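Local structure of SusD superfamily protein (Parabacteroides distasonis, 3OTN) at residues M115-F120 and S174-S179; K119-L124 and G183-G188; P166-A171 and A195-T200. The protein probably binds nutrients, most likely carbohydrates, at the bacterial outer membrane. One frame throughout, in Å; residues are numbered along the deposited sequence. Where two conformers were deposited one is given.

In the fold
The three contacts tie together helices 108-133, 156-172 and 187-202 and the loop after the second of them, in the helical part of this SusD-family chain. Interactions 1 and 2 start from overlapping pieces of helix 108-133, sharing Lys119 and Phe120, with centres about 6 Å apart; their partner segments are joined by a probable hydrogen bond from Met187 N to Ala177 O (2.7 Å). The centre of interaction 3 is about 13 Å from that of interaction 1 and 11 Å from that of interaction 2. Salt bridges lead to it from Lys119 NZ to Glu170 OE1 (2.6 Å) and Arg122 NE to Asp167 OD2 (2.8 Å). An acetate, probably from the crystallisation liquor, touches interactions 1 and 2.

Interaction 1. Residues M115-F120 and S174-S179; sequences MAEVKF and SDLAFS. With ACT (acetate ion), chain F.
The flat carboxylate of Glu117 takes its partners from beyond the loop 174-179: its OE1 meets Tyr27 OH in a hydrogen bond and Arg184 in a salt bridge. The other flat group, an acetate probably from the crystallisation liquor, accepts a weak hydrogen bond from Lys119 NZ at its O (2.9 Å). What Glu117 offers the loop is its aliphatic stem, with CG 3.7 Å from Leu176 CD2. Extended beyond CG (chi2 178°), its chain carries the carboxylate past the leucine. Leu176 CG also lies 3.8 Å from Ala116 CB, so one branched side chain packs on two successive residues of helix 108-133. Alanine suits this position because the loop comes close: Ala116 CB lies 3.2 Å from Ser174 OG, and a longer side chain would probably meet the serine. The hydroxyl of Ser174 closes an ST turn, accepting from Leu176 N at 3.2 Å (N-H...O angle 159°), and is also hydrogen-bonded to Ala171 O of helix 156-172. Serine thereby fixes the loop as it leaves that helix. No hydrogen bond crosses the two segments; Glu117 OE1 and Ser174 OG have their partners elsewhere, and Arg184 would probably favour the ionised form of Glu117.

Interaction 2. Residues K119-L124 and G183-G188; sequences KFMRAL and GRVSMG. With ACT (acetate ion), chain F; EDO (1,2-ethanediol), chain R.
The turn leading into helix 187-202 is anchored on helix 108-133 by Val185, which sits immediately before the N-cap residue Ser186 and presses both its methyls against Phe120 and Met121. Val185 CG1 lies over a face of the Phe120 ring in a CH-pi contact, 4.0 Å from the centroid and 28° off the ring normal. The other methyl, CG2, on the same side of the ring but displaced outward, lies 3.4 Å from Phe120 CD2 and also receives the terminal methyl of Met121, whose CE is 3.7 Å away. Met121, a selenomethionine in this crystal, reaches it by bending at chi2 and chi3 (70° and 76°), which folds its end toward the valine. A beta-branched residue suits the place because its two methyls serve two partners at once. Ser186 OG caps Ala189 N, giving the helix its N-cap, while Val185 N is hydrogen-bonded to Tyr27 OH; backbone and side chain of the turn are thus both held. Tyr251 of strand 249-253 meets the Phe120 ring edge-to-face, and the phenylalanine also packs among helices, on Val190 and Leu193 of helix 187-202 and Leu168 of helix 156-172.

Lys119 and Arg122 carry charge toward helix 156-172. Lys119, extended beyond CG, pairs with Glu170; an alanine here would probably leave Glu170 without its salt-bridge mate and the acetate without its weak bond. Arg122 NE pairs with Asp167, and NH1 hydrogen-bonds to Asn94 OD1 as well as to ethanediol O2 at 2.9 Å, which lies at the edge of the guanidinium, in its plane, on an almost straight N-H...O line. Acetate and ethanediol both probably come from the crystallisation liquor.

Interaction 3. Residues P166-A171 and A195-T200; sequences PDLLEA and ADVYLT
Asp196 O, in the turn of helix 187-202 that sets Val197 against Leu168, is gripped twice by Thr200. The hydroxyl OG1 of Thr200 donates to Asp196 O at 2.7 Å, and Thr200 N makes the regular helical bond to the same Asp196 O at 2.9 Å. The two donors arrive from opposite faces of the carbonyl plane, the hydroxyl tilted 34° from it with a C=O...donor angle of 146°. Threonine can do this because OG1 folds back along its own helix, so the hydroxyl is satisfied within a buried surface without a partner on the facing helix. The acid of Asp196 is served separately, by a hydrogen bond between OD2 and Tyr358 OH.

Helices 156-172 and 187-202 pack here through apolar side chains, as in the helical, TPR-like scaffold characteristic of SusD proteins. Their nearest CA atoms, those of Leu168 and Val197, are 9.4 Å apart, and the gap is bridged by one branch of each residue: Leu168 CD1 lies 3.9 Å from Val197 CG2. Both belong to a wider apolar cluster, Leu168 also touching Ala123 and Val197 touching Phe127, so that helix 108-133 also contributes to the core.

Beside this pair, Leu169 and Tyr198 meet at about a right angle. The phenolic end does the touching, Tyr198 OH being 3.5 Å from Leu169 CD2 and 4.0 Å from Leu169 CD1. With CG anti to its carbonyl carbon (chi1 -79°), the tyrosine is long enough to bring OH to the leucine, and its side chain also touches Glu215 and Arg219 of helix 210-225, a neighbour that Leu169 shares through Arg219.

Interaction 1. Residues M115-F120 and S174-S179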
HETATM    1  N   MSE A 115      17.616  13.262   9.670  1.00 19.05           N
HETATM    2  CA  MSE A 115      18.068  12.951   8.329  0.50 18.97           C
HETATM    3  C   MSE A 115      17.697  11.505   7.981  1.00 18.87           C
HETATM    4  O   MSE A 115      17.356  11.221   6.828  1.00 18.34           O
HETATM    5  CB  MSE A 115      19.567  13.247   8.165  0.50 19.65           C
HETATM    6  CG  MSE A 115      19.901  14.754   8.220  0.50 21.06           C
HETATM    7 SE   MSE A 115      21.843  15.167   8.101  0.38 25.94          SE
HETATM    8  CE  MSE A 115      22.446  14.032   9.546  0.50 27.35           C
ATOM      9  N   ALA A 116      17.713  10.613   8.975  1.00 18.39           N
ATOM     10  CA  ALA A 116      17.240   9.231   8.778  1.00 20.08           C
ATOM     11  C   ALA A 116      15.761   9.190   8.361  1.00 18.53           C
ATOM     12  O   ALA A 116      15.350   8.360   7.544  1.00 16.74           O
ATOM     13  CB  ALA A 116      17.484   8.373  10.053  1.00 19.28           C
ATOM     14  N   GLU A 117      14.944  10.060   8.935  1.00 19.29           N
ATOM     15  CA  GLU A 117      13.510  10.081   8.599  1.00 18.13           C
ATOM     16  C   GLU A 117      13.346  10.476   7.106  1.00 15.67           C
ATOM     17  O   GLU A 117      12.525   9.922   6.387  1.00 16.83           O
ATOM     18  CB  GLU A 117      12.744  11.065   9.495  1.00 17.36           C
ATOM     19  CG  GLU A 117      12.729  10.709  10.991  1.00 19.23           C
ATOM     20  CD  GLU A 117      11.993  11.724  11.856  1.00 22.69           C
ATOM     21  OE1 GLU A 117      10.913  12.211  11.467  1.00 21.11           O
ATOM     22  OE2 GLU A 117      12.503  12.039  12.943  1.00 22.70           O
ATOM     23  N   VAL A 118      14.111  11.465   6.689  1.00 15.40           N
ATOM     24  CA  VAL A 118      14.068  12.021   5.339  1.00 17.34           C
ATOM     25  C   VAL A 118      14.624  11.014   4.360  1.00 17.14           C
ATOM     26  O   VAL A 118      14.058  10.844   3.282  1.00 19.21           O
ATOM     27  CB  VAL A 118      14.780  13.409   5.266  1.00 18.35           C
ATOM     28  CG1 VAL A 118      14.768  13.996   3.784  1.00 16.40           C
ATOM     29  CG2 VAL A 118      14.102  14.378   6.270  1.00 15.17           C
ATOM     30  N   LYS A 119      15.706  10.321   4.715  1.00 17.15           N
ATOM     31  CA  LYS A 119      16.237   9.314   3.795  1.00 18.11           C
ATOM     32  C   LYS A 119      15.255   8.157   3.650  1.00 16.21           C
ATOM     33  O   LYS A 119      15.085   7.639   2.543  1.00 19.41           O
ATOM     34  CB  LYS A 119      17.602   8.803   4.222  1.00 18.68           C
ATOM     35  CG  LYS A 119      18.718   9.799   4.006  1.00 23.09           C
ATOM     36  CD  LYS A 119      19.980   9.285   4.683  1.00 26.90           C
ATOM     37  CE  LYS A 119      21.114  10.314   4.640  1.00 30.96           C
ATOM     38  NZ  LYS A 119      22.367   9.708   5.193  1.00 25.27           N
ATOM     39  N   PHE A 120      14.625   7.743   4.757  1.00 16.52           N
ATOM     40  CA  PHE A 120      13.551   6.747   4.689  1.00 14.91           C
ATOM     41  C   PHE A 120      12.498   7.197   3.679  1.00 17.33           C
ATOM     42  O   PHE A 120      12.089   6.403   2.828  1.00 18.95           O
ATOM     43  CB  PHE A 120      12.901   6.489   6.059  1.00 15.38           C
ATOM     44  CG  PHE A 120      11.564   5.780   5.985  1.00 17.46           C
ATOM     45  CD1 PHE A 120      11.486   4.378   6.022  1.00 14.61           C
ATOM     46  CD2 PHE A 120      10.393   6.505   5.887  1.00 19.09           C
ATOM     47  CE1 PHE A 120      10.252   3.723   5.956  1.00 20.29           C
ATOM     48  CE2 PHE A 120       9.155   5.859   5.785  1.00 13.85           C
ATOM     49  CZ  PHE A 120       9.088   4.458   5.847  1.00 18.94           C
ATOM     50  N   SER A 174      21.275   4.627  12.040  1.00 29.97           N
ATOM     51  CA  SER A 174      21.053   5.941  12.645  1.00 29.24           C
ATOM     52  C   SER A 174      20.565   5.822  14.078  1.00 30.43           C
ATOM     53  O   SER A 174      20.345   4.725  14.596  1.00 32.27           O
ATOM     54  CB  SER A 174      20.010   6.689  11.817  1.00 29.88           C
ATOM     55  OG  SER A 174      18.697   6.284  12.172  1.00 27.76           O
ATOM     56  N   ASP A 175      20.343   6.974  14.692  1.00 35.29           N
ATOM     57  CA  ASP A 175      19.764   7.075  16.032  1.00 36.86           C
ATOM     58  C   ASP A 175      18.209   7.011  16.139  1.00 36.72           C
ATOM     59  O   ASP A 175      17.675   7.301  17.205  1.00 36.67           O
ATOM     60  CB  ASP A 175      20.312   8.361  16.682  1.00 37.66           C
ATOM     61  CG  ASP A 175      21.822   8.282  16.951  1.00 46.88           C
ATOM     62  OD1 ASP A 175      22.366   7.143  17.005  1.00 39.82           O
ATOM     63  OD2 ASP A 175      22.456   9.353  17.116  1.00 49.49           O
ATOM     64  N   LEU A 176      17.496   6.565  15.097  1.00 33.27           N
ATOM     65  CA  LEU A 176      16.024   6.500  15.126  1.00 33.10           C
ATOM     66  C   LEU A 176      15.460   5.555  16.161  1.00 32.65           C
ATOM     67  O   LEU A 176      15.936   4.426  16.263  1.00 32.99           O
ATOM     68  CB  LEU A 176      15.453   5.997  13.775  1.00 35.31           C
ATOM     69  CG  LEU A 176      15.137   6.885  12.605  1.00 34.70           C
ATOM     70  CD1 LEU A 176      14.618   5.968  11.443  1.00 25.33           C
ATOM     71  CD2 LEU A 176      14.108   7.923  13.019  1.00 23.29           C
ATOM     72  N   ALA A 177      14.385   5.968  16.849  1.00 29.31           N
ATOM     73  CA  ALA A 177      13.688   5.094  17.797  1.00 32.48           C
ATOM     74  C   ALA A 177      13.153   3.879  17.065  1.00 33.64           C
ATOM     75  O   ALA A 177      12.793   4.006  15.889  1.00 32.88           O
ATOM     76  CB  ALA A 177      12.511   5.847  18.452  1.00 32.10           C
ATOM     77  N   PHE A 178      13.056   2.712  17.722  1.00 33.97           N
ATOM     78  CA  PHE A 178      12.565   1.522  17.006  1.00 34.45           C
ATOM     79  C   PHE A 178      11.089   1.593  16.643  1.00 32.52           C
ATOM     80  O   PHE A 178      10.690   1.120  15.580  1.00 32.00           O
ATOM     81  CB  PHE A 178      12.874   0.181  17.711  1.00 37.59           C
ATOM     82  CG  PHE A 178      12.884  -1.006  16.748  1.00 38.10           C
ATOM     83  CD1 PHE A 178      11.692  -1.635  16.365  1.00 37.68           C
ATOM     84  CD2 PHE A 178      14.092  -1.449  16.179  1.00 39.33           C
ATOM     85  CE1 PHE A 178      11.699  -2.694  15.456  1.00 32.15           C
ATOM     86  CE2 PHE A 178      14.105  -2.503  15.263  1.00 37.78           C
ATOM     87  CZ  PHE A 178      12.903  -3.118  14.902  1.00 35.09           C
ATOM     88  N   SER A 179      10.269   2.158  17.530  1.00 31.56           N
ATOM     89  CA  SER A 179       8.849   2.297  17.284  1.00 30.78           C
ATOM     90  C   SER A 179       8.408   3.710  17.637  1.00 28.80           C
ATOM     91  O   SER A 179       9.114   4.422  18.351  1.00 29.93           O
ATOM     92  CB  SER A 179       8.061   1.272  18.086  1.00 34.21           C
ATOM     93  OG  SER A 179       8.218   1.480  19.480  1.00 40.47           O
TER
HETATM   94  C   ACT F 604      21.968   9.709   8.395  1.00 51.54           C
HETATM   95  O   ACT F 604      22.066   8.579   7.839  1.00 52.50           O
HETATM   96  OXT ACT F 604      21.194   9.718   9.376  1.00 49.62           O
HETATM   97  CH3 ACT F 604      22.705  10.947   7.925  1.00 46.46           C

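Interaction 2. Residues K119-L124 and G183-G188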
ATOM      1  N   LYS A 119      15.706  10.321   4.715  1.00 17.15           N
ATOM      2  CA  LYS A 119      16.237   9.314   3.795  1.00 18.11           C
ATOM      3  C   LYS A 119      15.255   8.157   3.650  1.00 16.21           C
ATOM      4  O   LYS A 119      15.085   7.639   2.543  1.00 19.41           O
ATOM      5  CB  LYS A 119      17.602   8.803   4.222  1.00 18.68           C
ATOM      6  CG  LYS A 119      18.718   9.799   4.006  1.00 23.09           C
ATOM      7  CD  LYS A 119      19.980   9.285   4.683  1.00 26.90           C
ATOM      8  CE  LYS A 119      21.114  10.314   4.640  1.00 30.96           C
ATOM      9  NZ  LYS A 119      22.367   9.708   5.193  1.00 25.27           N
ATOM     10  N   PHE A 120      14.625   7.743   4.757  1.00 16.52           N
ATOM     11  CA  PHE A 120      13.551   6.747   4.689  1.00 14.91           C
ATOM     12  C   PHE A 120      12.498   7.197   3.679  1.00 17.33           C
ATOM     13  O   PHE A 120      12.089   6.403   2.828  1.00 18.95           O
ATOM     14  CB  PHE A 120      12.901   6.489   6.059  1.00 15.38           C
ATOM     15  CG  PHE A 120      11.564   5.780   5.985  1.00 17.46           C
ATOM     16  CD1 PHE A 120      11.486   4.378   6.022  1.00 14.61           C
ATOM     17  CD2 PHE A 120      10.393   6.505   5.887  1.00 19.09           C
ATOM     18  CE1 PHE A 120      10.252   3.723   5.956  1.00 20.29           C
ATOM     19  CE2 PHE A 120       9.155   5.859   5.785  1.00 13.85           C
ATOM     20  CZ  PHE A 120       9.088   4.458   5.847  1.00 18.94           C
HETATM   21  N   MSE A 121      12.089   8.475   3.751  1.00 16.79           N
HETATM   22  CA  MSE A 121      10.985   8.949   2.928  1.00 17.29           C
HETATM   23  C   MSE A 121      11.341   8.973   1.440  1.00 17.71           C
HETATM   24  O   MSE A 121      10.500   8.680   0.581  1.00 19.15           O
HETATM   25  CB  MSE A 121      10.511  10.355   3.374  1.00 14.68           C
HETATM   26  CG  MSE A 121       9.005  10.517   3.274  1.00 15.02           C
HETATM   27 SE   MSE A 121       8.046   9.493   4.568  0.75 14.91          SE
HETATM   28  CE  MSE A 121       8.470  10.682   6.012  1.00 15.70           C
ATOM     29  N   ARG A 122      12.569   9.377   1.145  1.00 18.54           N
ATOM     30  CA  ARG A 122      13.019   9.438  -0.216  1.00 16.13           C
ATOM     31  C   ARG A 122      13.002   8.032  -0.802  1.00 15.64           C
ATOM     32  O   ARG A 122      12.526   7.832  -1.909  1.00 16.73           O
ATOM     33  CB  ARG A 122      14.398  10.098  -0.309  1.00 18.03           C
ATOM     34  CG  ARG A 122      14.874  10.140  -1.732  1.00 17.72           C
ATOM     35  CD  ARG A 122      16.031  11.031  -1.939  1.00 22.22           C
ATOM     36  NE  ARG A 122      17.240  10.539  -1.311  1.00 18.28           N
ATOM     37  CZ  ARG A 122      18.355  11.243  -1.210  1.00 21.47           C
ATOM     38  NH1 ARG A 122      18.431  12.480  -1.713  1.00 24.83           N
ATOM     39  NH2 ARG A 122      19.405  10.713  -0.589  1.00 19.39           N
ATOM     40  N   ALA A 123      13.530   7.064  -0.052  1.00 16.29           N
ATOM     41  CA  ALA A 123      13.485   5.676  -0.441  1.00 16.23           C
ATOM     42  C   ALA A 123      12.060   5.202  -0.682  1.00 16.07           C
ATOM     43  O   ALA A 123      11.824   4.467  -1.636  1.00 17.20           O
ATOM     44  CB  ALA A 123      14.186   4.763   0.587  1.00 16.83           C
ATOM     45  N   LEU A 124      11.140   5.597   0.189  1.00 15.78           N
ATOM     46  CA  LEU A 124       9.734   5.214   0.097  1.00 16.99           C
ATOM     47  C   LEU A 124       9.079   5.730  -1.203  1.00 16.25           C
ATOM     48  O   LEU A 124       8.446   4.963  -1.950  1.00 14.57           O
ATOM     49  CB  LEU A 124       8.953   5.698   1.339  1.00 19.01           C
ATOM     50  CG  LEU A 124       7.455   5.310   1.444  1.00 19.35           C
ATOM     51  CD1 LEU A 124       7.280   3.798   1.582  1.00 16.44           C
ATOM     52  CD2 LEU A 124       6.748   6.084   2.527  1.00 14.56           C
ATOM     53  N   GLY A 183       2.997   8.486  14.712  1.00 24.66           N
ATOM     54  CA  GLY A 183       2.971   8.577  13.268  1.00 25.73           C
ATOM     55  C   GLY A 183       4.339   8.863  12.653  1.00 26.42           C
ATOM     56  O   GLY A 183       4.456   8.823  11.442  1.00 23.37           O
ATOM     57  N   ARG A 184       5.378   9.090  13.459  1.00 21.91           N
ATOM     58  CA  ARG A 184       6.715   9.429  12.875  1.00 22.18           C
ATOM     59  C   ARG A 184       7.394   8.156  12.359  1.00 20.13           C
ATOM     60  O   ARG A 184       7.029   7.049  12.764  1.00 18.78           O
ATOM     61  CB  ARG A 184       7.582  10.127  13.906  1.00 21.87           C
ATOM     62  CG  ARG A 184       6.904  11.412  14.416  1.00 23.16           C
ATOM     63  CD  ARG A 184       7.866  12.356  14.985  1.00 30.91           C
ATOM     64  NE  ARG A 184       8.745  12.937  13.965  1.00 28.62           N
ATOM     65  CZ  ARG A 184       8.477  13.999  13.201  1.00 30.52           C
ATOM     66  NH1 ARG A 184       7.313  14.660  13.256  1.00 25.57           N
ATOM     67  NH2 ARG A 184       9.414  14.435  12.368  1.00 21.14           N
ATOM     68  N   VAL A 185       8.303   8.330  11.408  1.00 16.33           N
ATOM     69  CA  VAL A 185       9.161   7.247  10.946  1.00 18.32           C
ATOM     70  C   VAL A 185       9.949   6.661  12.153  1.00 19.02           C
ATOM     71  O   VAL A 185      10.349   7.394  13.052  1.00 22.67           O
ATOM     72  CB  VAL A 185      10.135   7.774   9.852  1.00 19.53           C
ATOM     73  CG1 VAL A 185      11.160   6.724   9.479  1.00 18.91           C
ATOM     74  CG2 VAL A 185       9.306   8.243   8.632  1.00 16.91           C
ATOM     75  N   SER A 186      10.110   5.346  12.192  1.00 18.10           N
ATOM     76  CA  SER A 186      10.813   4.640  13.265  1.00 18.48           C
ATOM     77  C   SER A 186      11.716   3.610  12.611  1.00 21.12           C
ATOM     78  O   SER A 186      11.592   3.357  11.421  1.00 16.58           O
ATOM     79  CB  SER A 186       9.799   3.886  14.133  1.00 17.90           C
ATOM     80  OG  SER A 186       9.072   2.924  13.359  1.00 21.93           O
HETATM   81  N   MSE A 187      12.584   2.976  13.388  1.00 19.96           N
HETATM   82  CA  MSE A 187      13.422   1.917  12.822  1.00 22.48           C
HETATM   83  C   MSE A 187      12.565   0.753  12.351  1.00 20.97           C
HETATM   84  O   MSE A 187      12.902   0.093  11.365  1.00 20.99           O
HETATM   85  CB  MSE A 187      14.464   1.435  13.824  1.00 21.34           C
HETATM   86  CG  MSE A 187      15.526   0.600  13.178  1.00 30.93           C
HETATM   87 SE   MSE A 187      16.613   1.810  12.130  0.75 33.22          SE
HETATM   88  CE  MSE A 187      17.579   2.657  13.578  1.00 31.91           C
ATOM     89  N   GLY A 188      11.441   0.500  13.014  1.00 18.54           N
ATOM     90  CA  GLY A 188      10.529  -0.543  12.526  1.00 20.07           C
ATOM     91  C   GLY A 188      10.026  -0.274  11.101  1.00 18.45           C
ATOM     92  O   GLY A 188       9.928  -1.189  10.296  1.00 19.28           O
TER
HETATM   93  C   ACT F 604      21.968   9.709   8.395  1.00 51.54           C
HETATM   94  O   ACT F 604      22.066   8.579   7.839  1.00 52.50           O
HETATM   95  OXT ACT F 604      21.194   9.718   9.376  1.00 49.62           O
HETATM   96  CH3 ACT F 604      22.705  10.947   7.925  1.00 46.46           C
HETATM   97  C1  EDO R 631      20.284  16.018  -1.113  1.00 38.42           C
HETATM   98  O1  EDO R 631      20.597  17.316  -1.600  1.00 47.95           O
HETATM   99  C2  EDO R 631      21.467  15.091  -1.349  1.00 51.20           C
HETATM  100  O2  EDO R 631      21.013  13.741  -1.500  1.00 49.22           O

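Interaction 3. Residues P166-A171 and A195-T200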
ATOM      1  N   PRO A 166      20.888   2.478  -0.528  1.00 19.90           N
ATOM      2  CA  PRO A 166      21.798   3.258   0.337  1.00 21.73           C
ATOM      3  C   PRO A 166      21.086   4.158   1.343  1.00 21.87           C
ATOM      4  O   PRO A 166      21.550   4.283   2.471  1.00 22.08           O
ATOM      5  CB  PRO A 166      22.627   4.086  -0.656  1.00 20.97           C
ATOM      6  CG  PRO A 166      22.559   3.346  -1.937  1.00 24.27           C
ATOM      7  CD  PRO A 166      21.200   2.668  -1.966  1.00 20.67           C
ATOM      8  N   ASP A 167      19.959   4.761   0.966  1.00 22.28           N
ATOM      9  CA  ASP A 167      19.179   5.599   1.912  1.00 22.86           C
ATOM     10  C   ASP A 167      18.759   4.764   3.121  1.00 22.41           C
ATOM     11  O   ASP A 167      18.919   5.176   4.267  1.00 20.12           O
ATOM     12  CB  ASP A 167      17.909   6.189   1.229  1.00 20.68           C
ATOM     13  CG  ASP A 167      18.184   7.458   0.394  1.00 32.65           C
ATOM     14  OD1 ASP A 167      19.335   7.959   0.336  1.00 26.69           O
ATOM     15  OD2 ASP A 167      17.216   7.970  -0.230  1.00 27.56           O
ATOM     16  N   LEU A 168      18.234   3.575   2.843  1.00 18.68           N
ATOM     17  CA  LEU A 168      17.695   2.728   3.899  1.00 19.86           C
ATOM     18  C   LEU A 168      18.833   2.144   4.750  1.00 21.18           C
ATOM     19  O   LEU A 168      18.700   2.066   5.959  1.00 18.83           O
ATOM     20  CB  LEU A 168      16.803   1.642   3.321  1.00 17.49           C
ATOM     21  CG  LEU A 168      15.451   2.209   2.846  1.00 18.36           C
ATOM     22  CD1 LEU A 168      14.609   1.217   2.073  1.00 13.11           C
ATOM     23  CD2 LEU A 168      14.624   2.750   4.025  1.00 18.44           C
ATOM     24  N   LEU A 169      19.965   1.816   4.131  1.00 18.72           N
ATOM     25  CA  LEU A 169      21.081   1.242   4.892  1.00 20.98           C
ATOM     26  C   LEU A 169      21.673   2.301   5.819  1.00 22.15           C
ATOM     27  O   LEU A 169      22.127   1.985   6.932  1.00 21.30           O
ATOM     28  CB  LEU A 169      22.156   0.673   3.975  1.00 21.92           C
ATOM     29  CG  LEU A 169      21.789  -0.584   3.165  1.00 22.11           C
ATOM     30  CD1 LEU A 169      22.954  -0.886   2.193  1.00 21.90           C
ATOM     31  CD2 LEU A 169      21.457  -1.799   4.055  1.00 24.58           C
ATOM     32  N   GLU A 170      21.693   3.551   5.365  1.00 20.63           N
ATOM     33  CA  GLU A 170      22.155   4.641   6.239  1.00 22.74           C
ATOM     34  C   GLU A 170      21.118   4.883   7.345  1.00 21.61           C
ATOM     35  O   GLU A 170      21.491   4.992   8.528  1.00 21.70           O
ATOM     36  CB  GLU A 170      22.420   5.899   5.435  1.00 24.65           C
ATOM     37  CG  GLU A 170      23.610   5.699   4.421  1.00 34.13           C
ATOM     38  CD  GLU A 170      23.747   6.816   3.386  1.00 38.58           C
ATOM     39  OE1 GLU A 170      23.010   7.825   3.445  1.00 35.64           O
ATOM     40  OE2 GLU A 170      24.606   6.674   2.496  1.00 45.43           O
ATOM     41  N   ALA A 171      19.825   4.904   6.994  1.00 18.46           N
ATOM     42  CA  ALA A 171      18.782   5.122   8.025  1.00 22.80           C
ATOM     43  C   ALA A 171      18.839   4.021   9.111  1.00 24.71           C
ATOM     44  O   ALA A 171      18.681   4.270  10.316  1.00 23.78           O
ATOM     45  CB  ALA A 171      17.372   5.214   7.370  1.00 19.83           C
ATOM     46  N   ALA A 195      12.886  -4.621   4.200  1.00 19.67           N
ATOM     47  CA  ALA A 195      12.492  -6.018   3.931  1.00 22.68           C
ATOM     48  C   ALA A 195      11.785  -6.144   2.557  1.00 18.95           C
ATOM     49  O   ALA A 195      12.078  -7.022   1.752  1.00 18.61           O
ATOM     50  CB  ALA A 195      11.593  -6.571   5.049  1.00 20.47           C
ATOM     51  N   ASP A 196      10.871  -5.237   2.317  1.00 18.61           N
ATOM     52  CA  ASP A 196      10.065  -5.231   1.120  1.00 20.85           C
ATOM     53  C   ASP A 196      10.940  -4.896  -0.110  1.00 20.56           C
ATOM     54  O   ASP A 196      10.792  -5.527  -1.187  1.00 21.97           O
ATOM     55  CB  ASP A 196       8.924  -4.218   1.304  1.00 19.28           C
ATOM     56  CG  ASP A 196       7.755  -4.423   0.343  1.00 24.90           C
ATOM     57  OD1 ASP A 196       7.798  -5.310  -0.523  1.00 23.70           O
ATOM     58  OD2 ASP A 196       6.781  -3.636   0.438  1.00 21.87           O
ATOM     59  N   VAL A 197      11.838  -3.923   0.047  1.00 18.83           N
ATOM     60  CA  VAL A 197      12.784  -3.568  -1.007  1.00 17.35           C
ATOM     61  C   VAL A 197      13.619  -4.769  -1.458  1.00 19.29           C
ATOM     62  O   VAL A 197      13.665  -5.085  -2.628  1.00 19.48           O
ATOM     63  CB  VAL A 197      13.682  -2.373  -0.589  1.00 19.78           C
ATOM     64  CG1 VAL A 197      14.879  -2.217  -1.520  1.00 15.48           C
ATOM     65  CG2 VAL A 197      12.815  -1.079  -0.541  1.00 17.39           C
ATOM     66  N   TYR A 198      14.247  -5.449  -0.517  1.00 17.79           N
ATOM     67  CA  TYR A 198      15.062  -6.603  -0.841  1.00 18.86           C
ATOM     68  C   TYR A 198      14.277  -7.813  -1.367  1.00 18.12           C
ATOM     69  O   TYR A 198      14.737  -8.487  -2.285  1.00 18.21           O
ATOM     70  CB  TYR A 198      15.859  -6.998   0.393  1.00 19.55           C
ATOM     71  CG  TYR A 198      17.083  -6.161   0.678  1.00 16.85           C
ATOM     72  CD1 TYR A 198      17.954  -5.749  -0.355  1.00 22.48           C
ATOM     73  CD2 TYR A 198      17.474  -5.916   1.981  1.00 21.60           C
ATOM     74  CE1 TYR A 198      19.130  -5.068  -0.082  1.00 19.56           C
ATOM     75  CE2 TYR A 198      18.658  -5.221   2.259  1.00 18.38           C
ATOM     76  CZ  TYR A 198      19.479  -4.800   1.243  1.00 20.55           C
ATOM     77  OH  TYR A 198      20.678  -4.146   1.544  1.00 23.17           O
ATOM     78  N   LEU A 199      13.086  -8.068  -0.803  1.00 21.73           N
ATOM     79  CA  LEU A 199      12.208  -9.114  -1.311  1.00 20.89           C
ATOM     80  C   LEU A 199      11.833  -8.848  -2.774  1.00 20.81           C
ATOM     81  O   LEU A 199      11.869  -9.767  -3.601  1.00 22.26           O
ATOM     82  CB  LEU A 199      10.936  -9.228  -0.458  1.00 20.92           C
ATOM     83  CG  LEU A 199       9.867 -10.238  -0.879  1.00 18.53           C
ATOM     84  CD1 LEU A 199      10.431 -11.650  -0.949  1.00 18.30           C
ATOM     85  CD2 LEU A 199       8.608 -10.099   0.088  1.00 17.31           C
ATOM     86  N   THR A 200      11.504  -7.598  -3.090  1.00 20.50           N
ATOM     87  CA  THR A 200      11.136  -7.177  -4.453  1.00 18.83           C
ATOM     88  C   THR A 200      12.326  -7.245  -5.396  1.00 20.39           C
ATOM     89  O   THR A 200      12.198  -7.723  -6.527  1.00 22.32           O
ATOM     90  CB  THR A 200      10.510  -5.751  -4.457  1.00 17.82           C
ATOM     91  OG1 THR A 200       9.421  -5.711  -3.522  1.00 18.93           O
ATOM     92  CG2 THR A 200       9.959  -5.353  -5.845  1.00 16.00           C
TER